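Local coordinates for protein beta-1,3-glucosyltransferase (Paecilomyces sp. J18, PDB 5JVV) that is a fungal carbohydrate-active enzyme whose chain folds into a beta-jelly-roll sandwich of two curved sheets, at residues S19-R24 with S72-S77; L85-I90 with I291-T296; G95-A100 with E282-A287; N138-S143 with S153-L158; D144-G149 with F219-G224. One frame throughout, in Å; residues are numbered along the deposited sequence. Where two conformers were deposited one is given.

From the N terminus, contact 1 closes first: strand 70-77 returns to strand 18-20 in the mixed sheet before any other of these contacts begins. Contact 2 then opens in strand 84-90 and closes only with strand 289-297, near the C terminus, so the remaining three lie within its span. Contact 3 lies just inside it, joining the loop after strand 84-90 to the loop before strand 289-297. Deeper still, contact 4 closes a short excursion around strand 150-153. It crosses contact 5, whose first segment lies between those of contact 4 and whose second precedes strand 224-226. Contact 4 stays among loops of the mixed sheet, while contact 5 ties one of them to the antiparallel sheet.

Contact 1 of 5, residues S19-R24 with S72-S77; sequences SFFADR and SVRLES
Strands 18-20 and 70-77 run antiparallel, with S19 and E76 forming a hydrogen-bonded pair (S19 N to E76 O 2.8 Å, E76 N to S19 O 2.9 Å) and F20 and L75 the non-hydrogen-bonded pair next to it. One more rung follows, F21 N to R74 O at 2.8 Å, directed nearly along the C=O axis. On the face that holds F20 and L75, the two side chains lie side by side, and methyl CD1 of L75 sits over the F20 ring, 3.8 Å from its centroid, as a CH-pi contact. V73 CG1 touches the same ring obliquely. The pairing belongs to the mixed sheet of the jelly roll, where the L75 backbone hydrogen-bonds on to F243 of strand 240-247. F21 holds CG anti to its backbone N (chi1 178°), which lays the ring alongside the extended R74. A cation-pi contact results: R74 CZ stands 4.6 Å from the F21 centroid, 7° off the ring normal, although the two planes are tilted by 30°. R74 grips E76 OE2 at 2.8 Å (NE, on the oxygen's anti lone pair) and 3.0 Å (NH2, from above the carboxylate plane). This side-on salt bridge fixes the guanidinium's rotation over F21 and probably offsets its charge.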
# COMPACT_ATOMS: atom_id res chain seq x y z
N SER A 19 -2.95 -11.67 -10.12
CA SER A 19 -1.89 -11.99 -11.06
C SER A 19 -0.60 -11.43 -10.49
O SER A 19 -0.62 -10.45 -9.74
CB SER A 19 -2.17 -11.38 -12.43
OG SER A 19 -2.27 -9.97 -12.36
N PHE A 20 0.52 -12.05 -10.85
CA PHE A 20 1.82 -11.59 -10.38
C PHE A 20 2.50 -10.76 -11.46
O PHE A 20 2.85 -11.28 -12.53
CB PHE A 20 2.70 -12.77 -9.97
CG PHE A 20 2.37 -13.34 -8.61
CD1 PHE A 20 3.35 -13.46 -7.64
CD2 PHE A 20 1.07 -13.74 -8.30
CE1 PHE A 20 3.06 -13.99 -6.38
CE2 PHE A 20 0.77 -14.27 -7.04
CZ PHE A 20 1.76 -14.39 -6.09
N PHE A 21 2.68 -9.47 -11.19
CA PHE A 21 3.36 -8.58 -12.13
C PHE A 21 4.84 -8.90 -12.08
O PHE A 21 5.44 -8.88 -11.01
CB PHE A 21 3.12 -7.12 -11.72
CG PHE A 21 3.82 -6.11 -12.60
CD1 PHE A 21 3.18 -5.60 -13.73
CD2 PHE A 21 5.09 -5.65 -12.29
CE1 PHE A 21 3.82 -4.66 -14.54
CE2 PHE A 21 5.73 -4.71 -13.10
CZ PHE A 21 5.09 -4.22 -14.22
N ALA A 22 5.44 -9.16 -13.24
CA ALA A 22 6.82 -9.65 -13.24
C ALA A 22 7.71 -8.92 -14.24
O ALA A 22 8.75 -9.43 -14.65
CB ALA A 22 6.85 -11.15 -13.50
N ASP A 23 7.29 -7.72 -14.62
CA ASP A 23 8.08 -6.88 -15.52
C ASP A 23 8.91 -5.86 -14.74
O ASP A 23 8.87 -5.83 -13.50
CB ASP A 23 7.17 -6.17 -16.51
CG ASP A 23 6.54 -7.12 -17.50
OD1 ASP A 23 7.22 -8.08 -17.92
OD2 ASP A 23 5.36 -6.92 -17.85
N ARG A 24 9.65 -5.02 -15.47
CA ARG A 24 10.44 -3.97 -14.83
C ARG A 24 9.51 -3.05 -14.06
O ARG A 24 8.39 -2.76 -14.51
CB ARG A 24 11.23 -3.16 -15.86
CG ARG A 24 12.34 -3.93 -16.55
CD ARG A 24 13.19 -3.00 -17.40
NE ARG A 24 13.76 -3.69 -18.55
CZ ARG A 24 13.16 -3.77 -19.74
NH1 ARG A 24 11.98 -3.20 -19.92
NH2 ARG A 24 13.74 -4.43 -20.74
N SER A 72 11.14 -9.39 -5.16
CA SER A 72 9.92 -9.06 -4.46
C SER A 72 8.77 -9.49 -5.35
O SER A 72 8.98 -10.11 -6.41
CB SER A 72 9.88 -7.55 -4.18
OG SER A 72 8.78 -7.19 -3.35
N VAL A 73 7.55 -9.18 -4.93
CA VAL A 73 6.36 -9.47 -5.72
C VAL A 73 5.41 -8.28 -5.77
O VAL A 73 5.45 -7.37 -4.91
CB VAL A 73 5.61 -10.72 -5.22
CG1 VAL A 73 6.47 -11.98 -5.40
CG2 VAL A 73 5.17 -10.55 -3.75
N ARG A 74 4.58 -8.27 -6.81
CA ARG A 74 3.57 -7.25 -6.99
C ARG A 74 2.32 -7.98 -7.48
O ARG A 74 2.30 -8.53 -8.59
CB ARG A 74 4.05 -6.18 -7.98
CG ARG A 74 2.95 -5.26 -8.48
CD ARG A 74 3.50 -4.02 -9.17
NE ARG A 74 2.50 -3.38 -10.03
CZ ARG A 74 2.56 -2.13 -10.47
NH1 ARG A 74 3.55 -1.33 -10.09
NH2 ARG A 74 1.61 -1.65 -11.27
N LEU A 75 1.31 -8.02 -6.62
CA LEU A 75 0.07 -8.74 -6.90
C LEU A 75 -1.00 -7.75 -7.33
O LEU A 75 -1.23 -6.75 -6.66
CB LEU A 75 -0.39 -9.49 -5.65
CG LEU A 75 0.26 -10.85 -5.38
CD1 LEU A 75 1.77 -10.72 -5.19
CD2 LEU A 75 -0.38 -11.54 -4.18
N GLU A 76 -1.66 -8.04 -8.46
CA GLU A 76 -2.71 -7.18 -9.00
C GLU A 76 -3.97 -8.02 -9.15
O GLU A 76 -3.93 -9.08 -9.78
CB GLU A 76 -2.28 -6.59 -10.35
CG GLU A 76 -0.98 -5.78 -10.27
CD GLU A 76 -0.54 -5.23 -11.60
OE1 GLU A 76 -1.13 -5.61 -12.64
OE2 GLU A 76 0.41 -4.42 -11.62
N SER A 77 -5.08 -7.58 -8.57
CA SER A 77 -6.27 -8.42 -8.56
C SER A 77 -6.77 -8.71 -9.97
O SER A 77 -6.69 -7.86 -10.85
CB SER A 77 -7.38 -7.81 -7.70
OG SER A 77 -7.86 -6.60 -8.26
O HOH W 1 -4.63 -8.54 -12.89
O HOH W 2 -0.11 -8.69 -13.09
O HOH W 3 5.23 -10.36 -8.73

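Contact 2 of 5, residues L85-I90 with I291-T296; sequences LVIADI and INYLKT
A classic beta bulge interrupts the antiparallel ladder between strands 84-90 and 289-297, with N292 and Y293 together facing D89. The single carbonyl D89 O takes both amides, N292 N at 2.8 Å and the longer Y293 N at 3.3 Å, each lying in the carbonyl plane. Beyond the bulge the ladder is regular: D89 N bonds Y293 O, and I87 and K295 exchange two hydrogen bonds. At the bulge N292 points toward D89, whose CG is anti to the backbone N. N292 ND2 reaches D89 OD1 at 2.9 Å from above the carboxylate plane, the two flat groups being 72° apart, and R202 forms a salt bridge with the same oxygen. These strands belong to the antiparallel sheet of the sandwich, where strand 84-90 also pairs with strand 184-190. Y293 takes the crowded first torsion (chi1 66°), which swings its ring across D89: D89 CB lies over one face, 3.5 Å from the Y293 centroid, while K295 CE covers the opposite face and I87 CG2 touches CE1. A water bridges the polar ends, 2.7 Å from D89 OD2 and 2.5 Å from Y293 OH. K295 itself runs on to a salt bridge with D212. On the other face of the sheet the contact is apolar, L294 CD1 meeting V86 CG1 at 3.7 Å and, more loosely, A88 CB.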
# COMPACT_ATOMS: atom_id res chain seq x y z
N LEU A 85 -17.26 -1.33 -0.59
CA LEU A 85 -16.31 -1.36 0.51
C LEU A 85 -15.19 -2.35 0.24
O LEU A 85 -15.42 -3.41 -0.33
CB LEU A 85 -16.99 -1.80 1.81
CG LEU A 85 -18.17 -1.05 2.39
CD1 LEU A 85 -18.51 -1.69 3.72
CD2 LEU A 85 -17.82 0.42 2.57
N VAL A 86 -13.99 -1.99 0.67
CA VAL A 86 -12.86 -2.91 0.67
C VAL A 86 -12.34 -3.01 2.10
O VAL A 86 -12.08 -2.00 2.74
CB VAL A 86 -11.75 -2.43 -0.25
CG1 VAL A 86 -10.52 -3.34 -0.14
CG2 VAL A 86 -12.24 -2.37 -1.69
N ILE A 87 -12.22 -4.24 2.61
CA ILE A 87 -11.73 -4.45 3.97
C ILE A 87 -10.52 -5.36 3.91
O ILE A 87 -10.62 -6.51 3.49
CB ILE A 87 -12.79 -5.15 4.85
CG1 ILE A 87 -14.12 -4.38 4.78
CG2 ILE A 87 -12.29 -5.31 6.29
CD1 ILE A 87 -14.17 -3.16 5.67
N ALA A 88 -9.36 -4.85 4.33
CA ALA A 88 -8.15 -5.66 4.36
C ALA A 88 -7.66 -5.83 5.78
O ALA A 88 -7.31 -4.85 6.44
CB ALA A 88 -7.07 -5.03 3.51
N ASP A 89 -7.65 -7.08 6.27
CA ASP A 89 -7.09 -7.37 7.58
C ASP A 89 -5.64 -7.77 7.38
O ASP A 89 -5.35 -8.83 6.80
CB ASP A 89 -7.91 -8.45 8.30
CG ASP A 89 -7.39 -8.77 9.68
OD1 ASP A 89 -6.16 -8.79 9.88
OD2 ASP A 89 -8.21 -9.04 10.59
N ILE A 90 -4.72 -6.92 7.84
CA ILE A 90 -3.30 -7.08 7.58
C ILE A 90 -2.56 -7.22 8.91
O ILE A 90 -2.63 -6.33 9.76
CB ILE A 90 -2.77 -5.86 6.79
CG1 ILE A 90 -3.53 -5.72 5.47
CG2 ILE A 90 -1.26 -5.97 6.54
CD1 ILE A 90 -3.41 -4.35 4.82
N ILE A 291 -0.99 -10.98 5.24
CA ILE A 291 -2.37 -10.56 5.04
C ILE A 291 -3.30 -11.65 5.54
O ILE A 291 -3.25 -12.79 5.07
CB ILE A 291 -2.63 -10.26 3.55
CG1 ILE A 291 -1.74 -9.10 3.09
CG2 ILE A 291 -4.11 -9.94 3.32
CD1 ILE A 291 -1.46 -9.08 1.59
N ASN A 292 -4.15 -11.32 6.51
CA ASN A 292 -5.13 -12.28 7.01
C ASN A 292 -6.27 -12.52 6.03
O ASN A 292 -6.60 -13.66 5.70
CB ASN A 292 -5.71 -11.82 8.35
CG ASN A 292 -4.80 -12.14 9.50
OD1 ASN A 292 -4.15 -13.19 9.52
ND2 ASN A 292 -4.75 -11.25 10.48
N TYR A 293 -6.88 -11.44 5.56
CA TYR A 293 -7.92 -11.58 4.55
C TYR A 293 -8.18 -10.30 3.80
O TYR A 293 -7.81 -9.21 4.25
CB TYR A 293 -9.24 -12.09 5.16
CG TYR A 293 -9.94 -11.15 6.13
CD1 TYR A 293 -10.70 -10.07 5.68
CD2 TYR A 293 -9.89 -11.40 7.50
CE1 TYR A 293 -11.37 -9.24 6.59
CE2 TYR A 293 -10.55 -10.58 8.40
CZ TYR A 293 -11.29 -9.51 7.94
OH TYR A 293 -11.95 -8.70 8.84
N LEU A 294 -8.83 -10.45 2.65
CA LEU A 294 -9.32 -9.32 1.88
C LEU A 294 -10.78 -9.59 1.56
O LEU A 294 -11.11 -10.60 0.93
CB LEU A 294 -8.50 -9.14 0.60
CG LEU A 294 -8.98 -8.08 -0.38
CD1 LEU A 294 -9.03 -6.72 0.29
CD2 LEU A 294 -8.08 -8.05 -1.61
N LYS A 295 -11.66 -8.70 2.01
CA LYS A 295 -13.09 -8.85 1.73
C LYS A 295 -13.63 -7.61 1.03
O LYS A 295 -13.30 -6.48 1.40
CB LYS A 295 -13.87 -9.15 3.02
CG LYS A 295 -13.50 -10.51 3.60
CD LYS A 295 -14.14 -10.81 4.95
CE LYS A 295 -13.57 -12.12 5.49
NZ LYS A 295 -14.17 -12.54 6.78
N THR A 296 -14.45 -7.82 0.00
CA THR A 296 -15.06 -6.71 -0.72
C THR A 296 -16.58 -6.79 -0.61
O THR A 296 -17.14 -7.88 -0.46
CB THR A 296 -14.65 -6.70 -2.20
OG1 THR A 296 -15.07 -7.93 -2.80
CG2 THR A 296 -13.14 -6.57 -2.33
O HOH W 4 -10.78 -8.36 11.06

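Contact 3 of 5, residues G95-A100 with E282-A287; sequences GSICGA and EEFKEA
I97 is the side chain round which two loops close, and its two branches engage different parts of segment 282-287. CG2, anti to the backbone N, comes up obliquely to the F284 ring, 3.6 Å from F284 CE1, and also touches the carbonyl E283 O at 3.5 Å. CG1 lies beside the backbone N (chi1 -61°), and the chain extends from it so that CD1 reaches the far end of the segment, resting 3.6 Å from A287 N and 3.9 Å from A287 CB, with E286 CB close by. The axes of I97 and F284 cross obliquely. F284 continues past I97 until its tip, CZ, stands 3.4 Å from C98 O. Elsewhere the same ring meets F247 edge-to-face and packs on F276 and V277 of helix 269-279. One direct polar link joins the segments: G95 N donates to E286 O at 3.1 Å, a bent bond (141°) in which the donor stands 44° above the carbonyl plane. The carboxylate of E286 turns elsewhere, to H92. Each backbone folds back on itself, A100 N bonding I97 O and A287 N bonding F284 O, and a disulfide from C98 to C262 secures the first loop. The arrangement is one of turn against turn, a type II beta turn at I97-A100 packed on a type I turn at F284-A287.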
# COMPACT_ATOMS: atom_id res chain seq x y z
N GLY A 95 8.37 -3.16 7.05
CA GLY A 95 8.73 -2.30 8.15
C GLY A 95 9.34 -0.97 7.75
O GLY A 95 9.48 -0.64 6.57
N SER A 96 9.68 -0.20 8.77
CA SER A 96 10.33 1.09 8.58
C SER A 96 11.80 0.80 8.35
O SER A 96 12.59 0.71 9.29
CB SER A 96 10.12 1.94 9.83
OG SER A 96 8.72 2.13 10.04
N ILE A 97 12.16 0.64 7.08
CA ILE A 97 13.43 0.06 6.68
C ILE A 97 14.01 0.88 5.53
O ILE A 97 13.30 1.16 4.57
CB ILE A 97 13.24 -1.40 6.19
CG1 ILE A 97 12.67 -2.29 7.31
CG2 ILE A 97 14.54 -1.98 5.64
CD1 ILE A 97 12.04 -3.58 6.78
N CYS A 98 15.29 1.26 5.62
CA CYS A 98 15.92 2.05 4.57
C CYS A 98 15.82 1.36 3.22
O CYS A 98 16.14 0.17 3.09
CB CYS A 98 17.38 2.32 4.92
SG CYS A 98 17.58 3.42 6.33
N GLY A 99 15.34 2.10 2.22
CA GLY A 99 15.19 1.58 0.87
C GLY A 99 13.80 1.07 0.53
O GLY A 99 13.44 1.05 -0.65
N ALA A 100 13.03 0.66 1.53
CA ALA A 100 11.74 0.01 1.27
C ALA A 100 10.66 0.98 0.77
O ALA A 100 10.61 2.16 1.15
CB ALA A 100 11.25 -0.72 2.52
N GLU A 282 19.99 -8.85 5.14
CA GLU A 282 19.38 -9.18 6.44
C GLU A 282 18.47 -8.08 6.98
O GLU A 282 17.56 -8.35 7.77
CB GLU A 282 20.46 -9.55 7.46
CG GLU A 282 19.93 -10.09 8.79
CD GLU A 282 19.10 -11.35 8.62
OE1 GLU A 282 18.01 -11.42 9.24
OE2 GLU A 282 19.54 -12.26 7.89
N GLU A 283 18.69 -6.84 6.55
CA GLU A 283 17.86 -5.72 6.98
C GLU A 283 16.45 -5.81 6.43
O GLU A 283 15.56 -5.07 6.85
CB GLU A 283 18.49 -4.39 6.57
CG GLU A 283 19.76 -4.06 7.32
CD GLU A 283 19.58 -2.88 8.27
OE1 GLU A 283 20.61 -2.32 8.71
OE2 GLU A 283 18.42 -2.52 8.57
N PHE A 284 16.23 -6.75 5.51
CA PHE A 284 14.92 -6.85 4.85
C PHE A 284 14.08 -8.02 5.30
O PHE A 284 13.05 -8.34 4.69
CB PHE A 284 15.12 -6.81 3.33
CG PHE A 284 15.72 -5.52 2.88
CD1 PHE A 284 14.91 -4.40 2.72
CD2 PHE A 284 17.09 -5.39 2.73
CE1 PHE A 284 15.45 -3.17 2.35
CE2 PHE A 284 17.64 -4.18 2.38
CZ PHE A 284 16.82 -3.06 2.19
N LYS A 285 14.49 -8.66 6.38
CA LYS A 285 13.71 -9.75 6.94
C LYS A 285 12.31 -9.27 7.32
O LYS A 285 11.34 -10.02 7.22
CB LYS A 285 14.42 -10.36 8.15
CG LYS A 285 13.84 -11.69 8.57
CD LYS A 285 14.80 -12.44 9.49
CE LYS A 285 14.09 -13.63 10.11
NZ LYS A 285 12.80 -13.21 10.73
N GLU A 286 12.21 -8.01 7.74
CA GLU A 286 10.91 -7.46 8.15
C GLU A 286 10.17 -6.76 7.02
O GLU A 286 9.11 -6.19 7.24
CB GLU A 286 11.07 -6.48 9.32
CG GLU A 286 11.35 -7.15 10.66
CD GLU A 286 10.16 -7.92 11.17
OE1 GLU A 286 9.09 -7.30 11.37
OE2 GLU A 286 10.29 -9.15 11.36
N ALA A 287 10.71 -6.82 5.80
CA ALA A 287 10.05 -6.19 4.66
C ALA A 287 9.08 -7.17 4.02
O ALA A 287 9.27 -7.59 2.88
CB ALA A 287 11.09 -5.70 3.64

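Contact 4 of 5, residues N138-S143 with S153-L158; sequences NCEITS and SNQCSL
The tight part of this contact is backbone and sulfur. Segments 138-143 and 153-158 run roughly antiparallel without forming a regular strand pair, and a single bridge matches E140 with Q155. C156 N donates to C139 O at 2.9 Å, almost straight and nearly along the C=O axis, while I141 N donates to N154 O at 3.0 Å in the carbonyl plane. N154 O also receives a CA-H...O contact from E140 CA. On the buried side C139 CB rests against C156 CB, and methyl CG2 of I141 meets C156 SG at 3.8 Å; CG1 of I141, in the crowded position (chi1 55°), lies along N154. The two cysteines touch but are not joined to each other: C139 is bonded to C230, and C156 to C165.

The looser side is polar and wet. E140, extended with CG anti to the backbone N, lies beside N154 and crosses the bent Q155, whose NE2 packs 3.7 Å from E140 CB. Its carboxylate meets the neighbouring amides through water: one molecule donates to E140 OE2 (2.8 Å) and accepts from Q155 NE2 (3.0 Å), another donates to E140 OE1 and I141 O and accepts weakly from N154 ND2. A third accepts from the amides C139 N and S157 N and donates to Q155 OE1 at 2.8 Å. The chemistry implies a solvent-side edge whose charged and amide groups are joined by hydration, beside an inner side where two separate disulfides pin the paired backbones to other parts of the chain.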
# COMPACT_ATOMS: atom_id res chain seq x y z
N ASN A 138 -9.87 18.24 -11.79
CA ASN A 138 -9.63 19.18 -10.70
C ASN A 138 -10.42 18.76 -9.47
O ASN A 138 -11.65 18.75 -9.47
CB ASN A 138 -10.07 20.59 -11.10
CG ASN A 138 -9.43 21.06 -12.39
OD1 ASN A 138 -10.10 21.62 -13.26
ND2 ASN A 138 -8.13 20.84 -12.53
N CYS A 139 -9.69 18.41 -8.41
CA CYS A 139 -10.30 17.92 -7.18
C CYS A 139 -9.51 18.46 -6.00
O CYS A 139 -8.33 18.14 -5.85
CB CYS A 139 -10.24 16.38 -7.13
SG CYS A 139 -11.23 15.50 -8.34
N GLU A 140 -10.15 19.28 -5.18
CA GLU A 140 -9.57 19.74 -3.92
C GLU A 140 -10.30 19.07 -2.77
O GLU A 140 -11.53 19.16 -2.68
CB GLU A 140 -9.71 21.27 -3.79
CG GLU A 140 -9.16 21.84 -2.48
CD GLU A 140 -9.61 23.26 -2.17
OE1 GLU A 140 -9.36 23.73 -1.04
OE2 GLU A 140 -10.23 23.92 -3.05
N ILE A 141 -9.57 18.40 -1.89
CA ILE A 141 -10.21 17.79 -0.72
C ILE A 141 -10.36 18.84 0.38
O ILE A 141 -9.45 19.64 0.63
CB ILE A 141 -9.46 16.53 -0.21
CG1 ILE A 141 -7.99 16.81 0.08
CG2 ILE A 141 -9.55 15.41 -1.24
CD1 ILE A 141 -7.30 15.62 0.77
N THR A 142 -11.52 18.86 1.02
CA THR A 142 -11.86 19.94 1.95
C THR A 142 -12.51 19.42 3.24
O THR A 142 -13.23 20.16 3.91
CB THR A 142 -12.82 20.96 1.30
OG1 THR A 142 -14.04 20.30 0.92
CG2 THR A 142 -12.19 21.60 0.07
N SER A 143 -12.26 18.16 3.57
CA SER A 143 -12.91 17.53 4.72
C SER A 143 -11.94 17.27 5.88
O SER A 143 -12.10 16.30 6.62
CB SER A 143 -13.61 16.24 4.30
OG SER A 143 -14.71 16.52 3.45
N SER A 153 -1.41 17.95 1.57
CA SER A 153 -1.56 18.50 0.22
C SER A 153 -3.01 18.31 -0.19
O SER A 153 -3.51 17.18 -0.14
CB SER A 153 -0.63 17.77 -0.75
OG SER A 153 -0.93 18.12 -2.09
N ASN A 154 -3.69 19.38 -0.58
CA ASN A 154 -5.12 19.28 -0.86
C ASN A 154 -5.58 19.19 -2.32
O ASN A 154 -6.76 19.03 -2.57
CB ASN A 154 -5.92 20.36 -0.12
CG ASN A 154 -5.59 21.76 -0.60
OD1 ASN A 154 -4.88 21.95 -1.58
ND2 ASN A 154 -6.10 22.75 0.12
N GLN A 155 -4.66 19.30 -3.28
CA GLN A 155 -5.05 19.18 -4.69
C GLN A 155 -4.67 17.82 -5.26
O GLN A 155 -3.49 17.47 -5.31
CB GLN A 155 -4.39 20.29 -5.53
CG GLN A 155 -4.80 21.70 -5.11
CD GLN A 155 -6.21 22.07 -5.55
OE1 GLN A 155 -6.82 21.40 -6.38
NE2 GLN A 155 -6.72 23.17 -5.01
N CYS A 156 -5.68 17.06 -5.70
CA CYS A 156 -5.45 15.70 -6.19
C CYS A 156 -4.99 15.60 -7.63
O CYS A 156 -4.39 14.60 -8.01
CB CYS A 156 -6.73 14.86 -6.04
SG CYS A 156 -7.51 14.87 -4.43
N SER A 157 -5.26 16.60 -8.45
CA SER A 157 -5.10 16.43 -9.90
C SER A 157 -3.65 16.33 -10.36
O SER A 157 -2.76 16.95 -9.79
CB SER A 157 -5.82 17.52 -10.69
OG SER A 157 -5.18 18.76 -10.52
N LEU A 158 -3.44 15.51 -11.38
CA LEU A 158 -2.12 15.34 -11.97
C LEU A 158 -1.67 16.66 -12.55
O LEU A 158 -0.49 17.01 -12.49
CB LEU A 158 -2.18 14.28 -13.07
CG LEU A 158 -2.45 12.84 -12.61
CD1 LEU A 158 -2.65 11.95 -13.83
CD2 LEU A 158 -1.28 12.34 -11.78
O HOH W 5 -6.64 19.20 -8.17
O HOH W 6 -9.47 24.23 -5.72
O HOH W 7 -8.98 22.75 1.20

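Contact 5 of 5, residues D144-G149 with F219-G224; sequences DDDQTG and FGTPMG
Two loops are bonded together here beside the antiparallel sheet, where 219-224 enters strand 224-226. Two successive amides of one segment meet two successive carbonyls of the other: T148 N donates to P222 O at 2.9 Å, and G149 N to M223 O at 2.9 Å, the latter bent at hydrogen (136°) yet on a lone pair of the oxygen. Q147 CA adds a CA-H...O contact to P222 O, and Q147 CG lies 3.3 Å from M223 O.

Among the side chains T221 is central. Its methyl CG2, anti to the backbone N, pushes against the backbone of 144-149, 3.4 Å from Q147 N, and also touches T148 CG2. Its OG1 is anti to the carbonyl carbon, where it meets a water that donates to D146 OD1 at 2.6 Å. T148 holds OG1 in the crowded position (chi1 61°), which sets the hydroxyl 3.3 Å from M223 CA; a second water connects it to T221 O, to which the water donates at 2.7 Å. P222 CD packs on D146 O, and the proline touches W198 of strand 195-201. Q147, extended beyond CG, carries its amide between the two loops to T151 OG1 and N225 N, tying both flanks together. M223 touches T148 OG1 with CB and CG, and beyond them its side chain packs on F199, T170 and S173. Next to the paired loops, M223 and G224 both face L197, the pattern of a classic beta bulge at the start of the pairing with strand 195-201.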
# COMPACT_ATOMS: atom_id res chain seq x y z
N ASP A 144 -10.94 18.14 6.04
CA ASP A 144 -9.93 17.97 7.09
C ASP A 144 -10.54 18.05 8.50
O ASP A 144 -9.89 17.72 9.49
CB ASP A 144 -8.77 18.98 6.91
CG ASP A 144 -7.64 18.78 7.93
OD1 ASP A 144 -6.82 17.84 7.77
OD2 ASP A 144 -7.55 19.59 8.88
N ASP A 145 -11.81 18.45 8.57
CA ASP A 145 -12.53 18.55 9.83
C ASP A 145 -13.55 17.43 10.05
O ASP A 145 -14.35 17.47 10.98
CB ASP A 145 -13.20 19.92 9.94
CG ASP A 145 -12.19 21.07 9.95
OD1 ASP A 145 -11.19 20.97 10.69
OD2 ASP A 145 -12.40 22.06 9.22
N ASP A 146 -13.54 16.43 9.17
CA ASP A 146 -14.21 15.15 9.43
C ASP A 146 -13.22 14.04 9.09
O ASP A 146 -13.49 13.16 8.26
CB ASP A 146 -15.52 14.99 8.64
CG ASP A 146 -16.26 13.70 8.99
OD1 ASP A 146 -16.07 13.17 10.11
OD2 ASP A 146 -17.03 13.19 8.14
N GLN A 147 -12.07 14.09 9.74
CA GLN A 147 -10.95 13.22 9.40
C GLN A 147 -9.93 13.26 10.53
O GLN A 147 -9.63 14.33 11.05
CB GLN A 147 -10.37 13.69 8.06
CG GLN A 147 -8.87 13.60 7.90
CD GLN A 147 -8.42 14.18 6.57
OE1 GLN A 147 -8.92 13.79 5.50
NE2 GLN A 147 -7.48 15.13 6.61
N THR A 148 -9.42 12.10 10.94
CA THR A 148 -8.44 12.06 12.03
C THR A 148 -7.02 12.32 11.54
O THR A 148 -6.18 12.81 12.29
CB THR A 148 -8.48 10.75 12.85
OG1 THR A 148 -8.18 9.63 12.00
CG2 THR A 148 -9.84 10.58 13.49
N GLY A 149 -6.76 11.96 10.28
CA GLY A 149 -5.46 12.24 9.68
C GLY A 149 -5.28 13.72 9.40
O GLY A 149 -6.18 14.53 9.60
N PHE A 219 -17.94 2.85 12.06
CA PHE A 219 -16.52 3.01 11.73
C PHE A 219 -15.96 4.26 12.38
O PHE A 219 -14.74 4.40 12.55
CB PHE A 219 -16.31 3.10 10.21
CG PHE A 219 -16.52 1.80 9.46
CD1 PHE A 219 -17.12 0.70 10.07
CD2 PHE A 219 -16.11 1.70 8.13
CE1 PHE A 219 -17.31 -0.48 9.35
CE2 PHE A 219 -16.29 0.54 7.42
CZ PHE A 219 -16.90 -0.55 8.02
N GLY A 220 -16.83 5.20 12.73
CA GLY A 220 -16.40 6.46 13.29
C GLY A 220 -15.78 7.36 12.24
O GLY A 220 -16.01 7.18 11.03
N THR A 221 -14.99 8.33 12.69
CA THR A 221 -14.39 9.32 11.80
C THR A 221 -13.33 8.66 10.92
O THR A 221 -12.50 7.90 11.42
CB THR A 221 -13.74 10.44 12.63
OG1 THR A 221 -14.73 11.01 13.50
CG2 THR A 221 -13.19 11.53 11.72
N PRO A 222 -13.35 8.95 9.60
CA PRO A 222 -12.33 8.37 8.71
C PRO A 222 -10.95 8.86 9.07
O PRO A 222 -10.82 9.96 9.62
CB PRO A 222 -12.69 8.97 7.34
CG PRO A 222 -14.13 9.32 7.43
CD PRO A 222 -14.36 9.73 8.87
N MET A 223 -9.91 8.09 8.74
CA MET A 223 -8.56 8.60 8.90
C MET A 223 -8.20 9.52 7.74
O MET A 223 -7.54 10.53 7.93
CB MET A 223 -7.54 7.47 9.04
CG MET A 223 -6.17 7.95 9.48
SD MET A 223 -5.07 6.61 9.97
CE MET A 223 -4.66 5.86 8.39
N GLY A 224 -8.66 9.17 6.54
CA GLY A 224 -8.53 10.02 5.37
C GLY A 224 -9.89 10.21 4.73
O GLY A 224 -10.55 9.23 4.36
O HOH W 8 -16.12 13.39 12.73
O HOH W 9 -9.97 7.54 12.36